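Local structure of beta-hydroxyacid dehydrogenase, 3-hydroxyisobutyrate dehydrogenase (Saccharomonospora xinjiangensis XJ-54, 6GRL) at residues Val148-Ser153 against Gly170-His175; Gly242-Asp247 against Gly294-Phe299; Val253-Met258 against Glu277-Met282. The protein probably binds NADP and, as an S-selective imine reductase linked to reductive amination, reduces imines to amines. One frame throughout, in Å; residues are numbered along the deposited sequence. Where two conformers were deposited one is given.

Interaction 1 (Val148-Ser153 against Gly170-His175)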
# COMPACT_ATOMS: atom_id res chain seq x y z
N VAL A 148 0.49 10.17 -7.49
CA VAL A 148 -0.32 9.03 -7.08
C VAL A 148 0.23 7.79 -7.76
O VAL A 148 0.51 7.81 -8.96
CB VAL A 148 -1.81 9.23 -7.42
CG1 VAL A 148 -2.55 7.90 -7.44
CG2 VAL A 148 -2.46 10.18 -6.43
N SER A 149 0.41 6.72 -6.98
CA SER A 149 0.86 5.44 -7.50
C SER A 149 -0.14 4.36 -7.11
O SER A 149 -0.76 4.41 -6.05
CB SER A 149 2.25 5.08 -6.98
OG SER A 149 2.25 4.93 -5.57
N LEU A 150 -0.29 3.37 -7.99
CA LEU A 150 -1.26 2.30 -7.80
C LEU A 150 -0.57 0.95 -7.96
O LEU A 150 0.21 0.75 -8.90
CB LEU A 150 -2.42 2.42 -8.80
CG LEU A 150 -3.31 3.66 -8.71
CD1 LEU A 150 -2.79 4.76 -9.63
CD2 LEU A 150 -4.75 3.32 -9.06
N SER A 151 -0.85 0.03 -7.04
CA SER A 151 -0.35 -1.33 -7.10
C SER A 151 -1.51 -2.26 -7.45
O SER A 151 -2.60 -2.13 -6.91
CB SER A 151 0.26 -1.76 -5.76
OG SER A 151 1.40 -0.97 -5.44
N PHE A 152 -1.26 -3.20 -8.37
CA PHE A 152 -2.30 -4.10 -8.84
C PHE A 152 -1.85 -5.55 -8.73
O PHE A 152 -0.66 -5.87 -8.86
CB PHE A 152 -2.69 -3.80 -10.29
CG PHE A 152 -3.47 -2.53 -10.45
CD1 PHE A 152 -4.84 -2.51 -10.25
CD2 PHE A 152 -2.83 -1.35 -10.78
CE1 PHE A 152 -5.56 -1.34 -10.39
CE2 PHE A 152 -3.54 -0.17 -10.92
CZ PHE A 152 -4.91 -0.17 -10.72
N SER A 153 -2.82 -6.43 -8.50
CA SER A 153 -2.59 -7.87 -8.51
C SER A 153 -3.84 -8.55 -9.05
O SER A 153 -4.94 -8.01 -9.00
CB SER A 153 -2.22 -8.39 -7.12
OG SER A 153 -3.12 -7.91 -6.13
N GLY A 170 -2.58 7.39 -12.47
CA GLY A 170 -1.28 7.63 -11.88
C GLY A 170 -0.31 6.54 -12.29
O GLY A 170 -0.57 5.77 -13.21
N GLY A 171 0.81 6.49 -11.58
CA GLY A 171 1.77 5.42 -11.80
C GLY A 171 1.19 4.08 -11.38
O GLY A 171 0.50 3.97 -10.36
N VAL A 172 1.51 3.04 -12.15
CA VAL A 172 0.90 1.73 -12.00
C VAL A 172 1.98 0.65 -12.01
O VAL A 172 2.92 0.72 -12.81
CB VAL A 172 -0.15 1.47 -13.11
CG1 VAL A 172 -0.53 0.01 -13.18
CG2 VAL A 172 -1.38 2.34 -12.88
N ALA A 173 1.84 -0.34 -11.13
CA ALA A 173 2.78 -1.45 -11.04
C ALA A 173 2.00 -2.73 -10.79
O ALA A 173 1.01 -2.73 -10.04
CB ALA A 173 3.81 -1.23 -9.92
N TYR A 174 2.43 -3.82 -11.42
CA TYR A 174 1.80 -5.12 -11.28
C TYR A 174 2.65 -6.02 -10.39
O TYR A 174 3.87 -6.06 -10.52
CB TYR A 174 1.61 -5.78 -12.65
CG TYR A 174 0.94 -7.13 -12.63
CD1 TYR A 174 -0.42 -7.26 -12.38
CD2 TYR A 174 1.68 -8.29 -12.87
CE1 TYR A 174 -1.03 -8.50 -12.36
CE2 TYR A 174 1.07 -9.53 -12.85
CZ TYR A 174 -0.28 -9.63 -12.60
OH TYR A 174 -0.88 -10.87 -12.58
N HIS A 175 1.99 -6.73 -9.47
CA HIS A 175 2.70 -7.48 -8.44
C HIS A 175 2.59 -8.99 -8.56
O HIS A 175 3.39 -9.70 -7.95
CB HIS A 175 2.22 -7.05 -7.05
CG HIS A 175 2.87 -5.80 -6.55
ND1 HIS A 175 2.34 -4.54 -6.77
CD2 HIS A 175 4.02 -5.60 -5.86
CE1 HIS A 175 3.13 -3.63 -6.23
NE2 HIS A 175 4.16 -4.25 -5.67
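Leu150 and Phe152 bond through N and O to Gly171, Ala173 and His175 across two parallel strands, and five backbone hydrogen bonds hold the register. Leu150 gives its N-H to Gly171 O and takes that of Ala173 on its own O; Phe152 repeats the pattern, N to Ala173 O at 2.9 Å and O from His175 N. The ladder begins where Gly171 N donates to Val148 O, 2.9 Å away. Between the rungs CA-H groups lean on the same carbonyls, as Val172 CA does on Leu150 O at 3.3 Å.

Gly170 suits the start of the ladder for two reasons: its phi of 151° would press a CB against the preceding carbonyl, and that CB would also run into Val148 O. The face bearing Leu150, Phe152, Val172 and Tyr174 is largely apolar, the Tyr174 ring meeting Phe159. In the conformer described, the two Val172 methyl groups meet the Phe152 ring obliquely, CG1 3.6 Å from CD2 and CG2 near CE2. On the other face the small Ser151 puts OG at the edge of the His175 imidazole, 3.3 Å from CE1, with CB close by.

The two strands and helix 156-166 form a right-handed beta-alpha-beta unit of the Rossmann-type domain. Helix 156-166 covers the apolar face through Phe159 and Leu166, and Ser153 OG bonds to Ala179 O and Ala182 N at the start of helix 181-209. Strand 171-174 ends the sheet within this chain, whereas strand 149-154 also pairs, antiparallel, with strand 130-137.

Interaction 2 (Gly242-Asp247 against Gly294-Phe299)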
# COMPACT_ATOMS: atom_id res chain seq x y z
N GLY A 242 21.62 -14.96 0.58
CA GLY A 242 22.23 -15.67 1.69
C GLY A 242 23.67 -15.32 1.95
O GLY A 242 24.28 -15.92 2.85
N GLU A 243 24.25 -14.38 1.20
CA GLU A 243 25.63 -13.94 1.40
C GLU A 243 25.60 -12.76 2.35
O GLU A 243 25.25 -11.64 1.96
CB GLU A 243 26.28 -13.59 0.07
CG GLU A 243 26.31 -14.73 -0.93
CD GLU A 243 27.34 -15.79 -0.58
OE1 GLU A 243 26.98 -16.98 -0.56
OE2 GLU A 243 28.50 -15.42 -0.31
N TYR A 244 25.97 -13.00 3.61
CA TYR A 244 25.90 -11.99 4.66
C TYR A 244 27.30 -11.49 5.00
O TYR A 244 28.22 -12.29 5.17
CB TYR A 244 25.22 -12.56 5.91
CG TYR A 244 23.77 -12.93 5.70
CD1 TYR A 244 22.82 -11.96 5.39
CD2 TYR A 244 23.35 -14.25 5.81
CE1 TYR A 244 21.49 -12.30 5.20
CE2 TYR A 244 22.02 -14.60 5.62
CZ TYR A 244 21.10 -13.62 5.31
OH TYR A 244 19.78 -13.96 5.12
N GLY A 245 27.44 -10.17 5.10
CA GLY A 245 28.70 -9.56 5.45
C GLY A 245 28.51 -8.42 6.43
O GLY A 245 27.38 -8.02 6.74
N PRO A 246 29.61 -7.88 6.95
CA PRO A 246 29.51 -6.78 7.91
C PRO A 246 29.00 -5.49 7.28
O PRO A 246 29.80 -4.65 6.85
CB PRO A 246 30.95 -6.62 8.42
CG PRO A 246 31.80 -7.15 7.31
CD PRO A 246 31.01 -8.25 6.66
N ASP A 247 27.68 -5.33 7.23
CA ASP A 247 27.09 -4.14 6.61
C ASP A 247 27.41 -2.89 7.42
O ASP A 247 28.08 -1.97 6.93
CB ASP A 247 25.58 -4.33 6.45
CG ASP A 247 24.96 -5.09 7.61
OD1 ASP A 247 25.39 -4.88 8.76
OD2 ASP A 247 24.03 -5.88 7.36
N GLY A 294 26.68 -9.46 9.44
CA GLY A 294 26.12 -8.15 9.73
C GLY A 294 24.67 -8.17 10.17
O GLY A 294 24.14 -9.22 10.56
N PHE A 295 24.03 -7.01 10.11
CA PHE A 295 22.66 -6.88 10.62
C PHE A 295 21.68 -7.69 9.79
O PHE A 295 20.74 -8.28 10.33
CB PHE A 295 22.24 -5.41 10.64
CG PHE A 295 20.90 -5.18 11.27
CD1 PHE A 295 20.78 -4.98 12.63
CD2 PHE A 295 19.75 -5.18 10.49
CE1 PHE A 295 19.54 -4.78 13.21
CE2 PHE A 295 18.51 -4.98 11.07
CZ PHE A 295 18.41 -4.77 12.43
N SER A 296 21.86 -7.73 8.46
CA SER A 296 20.91 -8.42 7.60
C SER A 296 20.84 -9.91 7.92
O SER A 296 19.81 -10.55 7.68
CB SER A 296 21.28 -8.21 6.13
OG SER A 296 22.55 -8.75 5.84
N SER A 297 21.91 -10.48 8.49
CA SER A 297 21.92 -11.90 8.82
C SER A 297 20.98 -12.23 9.96
O SER A 297 20.63 -13.41 10.14
CB SER A 297 23.34 -12.35 9.17
OG SER A 297 23.75 -11.82 10.43
N LEU A 298 20.54 -11.24 10.74
CA LEU A 298 19.57 -11.49 11.79
C LEU A 298 18.23 -11.96 11.23
O LEU A 298 17.43 -12.54 11.98
CB LEU A 298 19.37 -10.24 12.64
CG LEU A 298 20.64 -9.69 13.30
CD1 LEU A 298 20.34 -8.42 14.08
CD2 LEU A 298 21.29 -10.73 14.20
N PHE A 299 17.98 -11.73 9.94
CA PHE A 299 16.76 -12.23 9.32
C PHE A 299 16.68 -13.75 9.38
O PHE A 299 15.58 -14.31 9.39
CB PHE A 299 16.69 -11.75 7.87
CG PHE A 299 15.37 -11.99 7.21
CD1 PHE A 299 14.25 -11.26 7.60
CD2 PHE A 299 15.24 -12.93 6.21
CE1 PHE A 299 13.03 -11.48 6.99
CE2 PHE A 299 14.01 -13.15 5.60
CZ PHE A 299 12.91 -12.42 5.99
O HOH W 1 24.90 -9.55 7.13
O HOH W 2 23.70 -6.64 4.54
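The carboxylate of Asp247 receives two consecutive backbone N-H groups, those of Phe295 and Ser296, at the start of a short 3-10 turn, joining two loops of the helical C-terminal domain. Phe295 N donates to OD1 at 2.9 Å and Ser296 N to OD2 at 3.1 Å, both nearly straight, and each oxygen is approached on its syn lone pair, the side facing the other oxygen. Using both oxygens of a short side chain, the pair of bonds should fix the carboxylate's rotation; the N-H groups would favour its negative charge. A chi1 of 37° turns CG toward the 294-296 backbone, and OD1 also takes a weak hydrogen bond from Gln254 NE2.

Gly294 lets the loops come this close, since a CB there would collide with Gly245 O and Asp247 OD1. Pro246, at the centre of an inverse gamma turn, stands between these two residues. Ser296 OG links the loops through two waters, one donating to Gly245 O and the other to Asp247 OD2.

Farther along, the Tyr244 ring lies against the turn, its hydroxyl bonded to Glu300 in helix 299-302. Ser297 fits there because its small side chain folds back, OG donating to Gly294 O at 2.6 Å, while CB lies 3.5 Å from Tyr244 CG. Its CA forms a CH-pi contact over the Tyr244 face, 3.6 Å from the ring centroid and 14° off the normal.

Interaction 3 (Val253-Met258 against Glu277-Met282)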
# COMPACT_ATOMS: atom_id res chain seq x y z
N VAL A 253 30.87 -5.95 16.86
CA VAL A 253 30.99 -4.51 17.10
C VAL A 253 29.62 -3.90 17.34
O VAL A 253 29.44 -3.06 18.24
CB VAL A 253 31.72 -3.84 15.92
CG1 VAL A 253 31.61 -2.32 16.03
CG2 VAL A 253 33.17 -4.28 15.88
N GLN A 254 28.61 -4.31 16.56
CA GLN A 254 27.28 -3.74 16.71
C GLN A 254 26.65 -4.14 18.04
O GLN A 254 25.95 -3.33 18.66
CB GLN A 254 26.38 -4.17 15.55
CG GLN A 254 26.98 -3.95 14.17
CD GLN A 254 25.95 -4.10 13.06
OE1 GLN A 254 24.75 -3.92 13.28
NE2 GLN A 254 26.42 -4.45 11.87
N ALA A 255 26.89 -5.37 18.50
CA ALA A 255 26.28 -5.82 19.75
C ALA A 255 26.80 -5.02 20.93
O ALA A 255 26.02 -4.64 21.82
CB ALA A 255 26.54 -7.32 19.95
N ALA A 256 28.11 -4.75 20.97
CA ALA A 256 28.66 -3.92 22.03
C ALA A 256 28.08 -2.51 21.98
O ALA A 256 27.84 -1.88 23.02
CB ALA A 256 30.18 -3.88 21.93
N LEU A 257 27.83 -2.00 20.77
CA LEU A 257 27.20 -0.69 20.63
C LEU A 257 25.76 -0.72 21.11
O LEU A 257 25.27 0.28 21.67
CB LEU A 257 27.28 -0.22 19.18
CG LEU A 257 26.60 1.10 18.83
CD1 LEU A 257 27.18 2.24 19.66
CD2 LEU A 257 26.73 1.40 17.34
N MET A 258 25.06 -1.83 20.90
CA MET A 258 23.67 -1.93 21.34
C MET A 258 23.56 -1.84 22.86
O MET A 258 22.67 -1.17 23.39
CB MET A 258 23.04 -3.23 20.85
CG MET A 258 22.84 -3.29 19.34
SD MET A 258 21.87 -1.92 18.70
CE MET A 258 20.34 -2.14 19.59
N GLU A 277 15.55 -6.00 21.89
CA GLU A 277 15.25 -7.10 20.97
C GLU A 277 16.38 -7.30 19.97
O GLU A 277 16.77 -8.44 19.69
CB GLU A 277 13.92 -6.83 20.26
CG GLU A 277 13.62 -7.80 19.13
CD GLU A 277 12.49 -7.32 18.24
OE1 GLU A 277 11.37 -7.10 18.75
OE2 GLU A 277 12.72 -7.15 17.02
N VAL A 278 16.91 -6.21 19.42
CA VAL A 278 18.00 -6.31 18.46
C VAL A 278 19.25 -6.88 19.13
O VAL A 278 19.96 -7.71 18.55
CB VAL A 278 18.28 -4.94 17.82
CG1 VAL A 278 19.56 -4.97 17.01
CG2 VAL A 278 17.11 -4.52 16.95
N LYS A 279 19.52 -6.45 20.36
CA LYS A 279 20.70 -6.95 21.07
C LYS A 279 20.60 -8.45 21.31
O LYS A 279 21.60 -9.17 21.16
CB LYS A 279 20.86 -6.20 22.40
CG LYS A 279 21.97 -6.74 23.29
CD LYS A 279 23.34 -6.55 22.66
CE LYS A 279 24.44 -6.59 23.72
NZ LYS A 279 24.48 -7.89 24.45
N GLU A 280 19.42 -8.94 21.67
CA GLU A 280 19.25 -10.37 21.90
C GLU A 280 19.46 -11.16 20.61
O GLU A 280 20.07 -12.24 20.62
CB GLU A 280 17.87 -10.66 22.48
CG GLU A 280 17.86 -10.84 23.99
CD GLU A 280 18.65 -12.06 24.43
OE1 GLU A 280 18.20 -13.19 24.17
OE2 GLU A 280 19.73 -11.88 25.04
N LEU A 281 18.96 -10.64 19.48
CA LEU A 281 19.18 -11.30 18.20
C LEU A 281 20.65 -11.29 17.82
O LEU A 281 21.17 -12.29 17.31
CB LEU A 281 18.34 -10.64 17.11
CG LEU A 281 16.82 -10.83 17.21
CD1 LEU A 281 16.10 -9.89 16.25
CD2 LEU A 281 16.44 -12.27 16.93
N MET A 282 21.34 -10.17 18.06
CA MET A 282 22.76 -10.10 17.75
C MET A 282 23.56 -11.08 18.60
O MET A 282 24.45 -11.77 18.08
CB MET A 282 23.27 -8.68 17.97
CG MET A 282 22.84 -7.69 16.91
SD MET A 282 23.46 -6.04 17.29
CE MET A 282 22.92 -5.14 15.84
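Met258 bends at both chi2 (-55°) and chi3 (-61°), folding its thioether back, whereas Met282 runs extended beyond CG. The two cross at about a right angle, and Met258 CG rests 3.5 Å from Met282 SD. From the bend, Met258 CE turns to Val278, 3.9 Å from its CB. The extended Met282 instead carries CE to Gln254, where it lies 3.4 Å from OE1 and also touches CB. Unbranched, flexible methionines suit such a place, since each can follow the uneven surface of the opposing helix.

Ala255 keeps the helices close: its CB leaves room for Met282 CB at 4.1 Å. Beside it the aliphatic part of Lys279 lies over the first helix, CD on Met258 CB and CE 3.1 Å from Ala255 O. The polar ends are held elsewhere, Lys279 NZ by a salt bridge to Asp283 and Gln254 NE2 by Gly249 O.

The segments run roughly antiparallel, their directions 147° apart and their axes approaching to 9.3 Å, and belong to helices 251-267 and 273-287 of the C-terminal helical domain. Phe295 and Leu298, in the loop before helix 299-302, cover Val278 and Met282.

How the interactions relate
Interaction 1 belongs to the Rossmann-type domain, while interactions 2 and 3 share the C-terminal helical domain, with interaction 1 centred 31 Å from interaction 2 and 38 Å from interaction 3. Their chemistry follows their place: a regular backbone ladder at the sheet's end, partly buried; a partly buried meeting of loops, where one carboxylate and two waters join irregular loops; and a buried helix pair held by apolar and sulphur contacts. Interactions 2 and 3 touch directly: side chains of 294-299 pack against the helix pair, so that the loops of interaction 2 border and partly cover interaction 3.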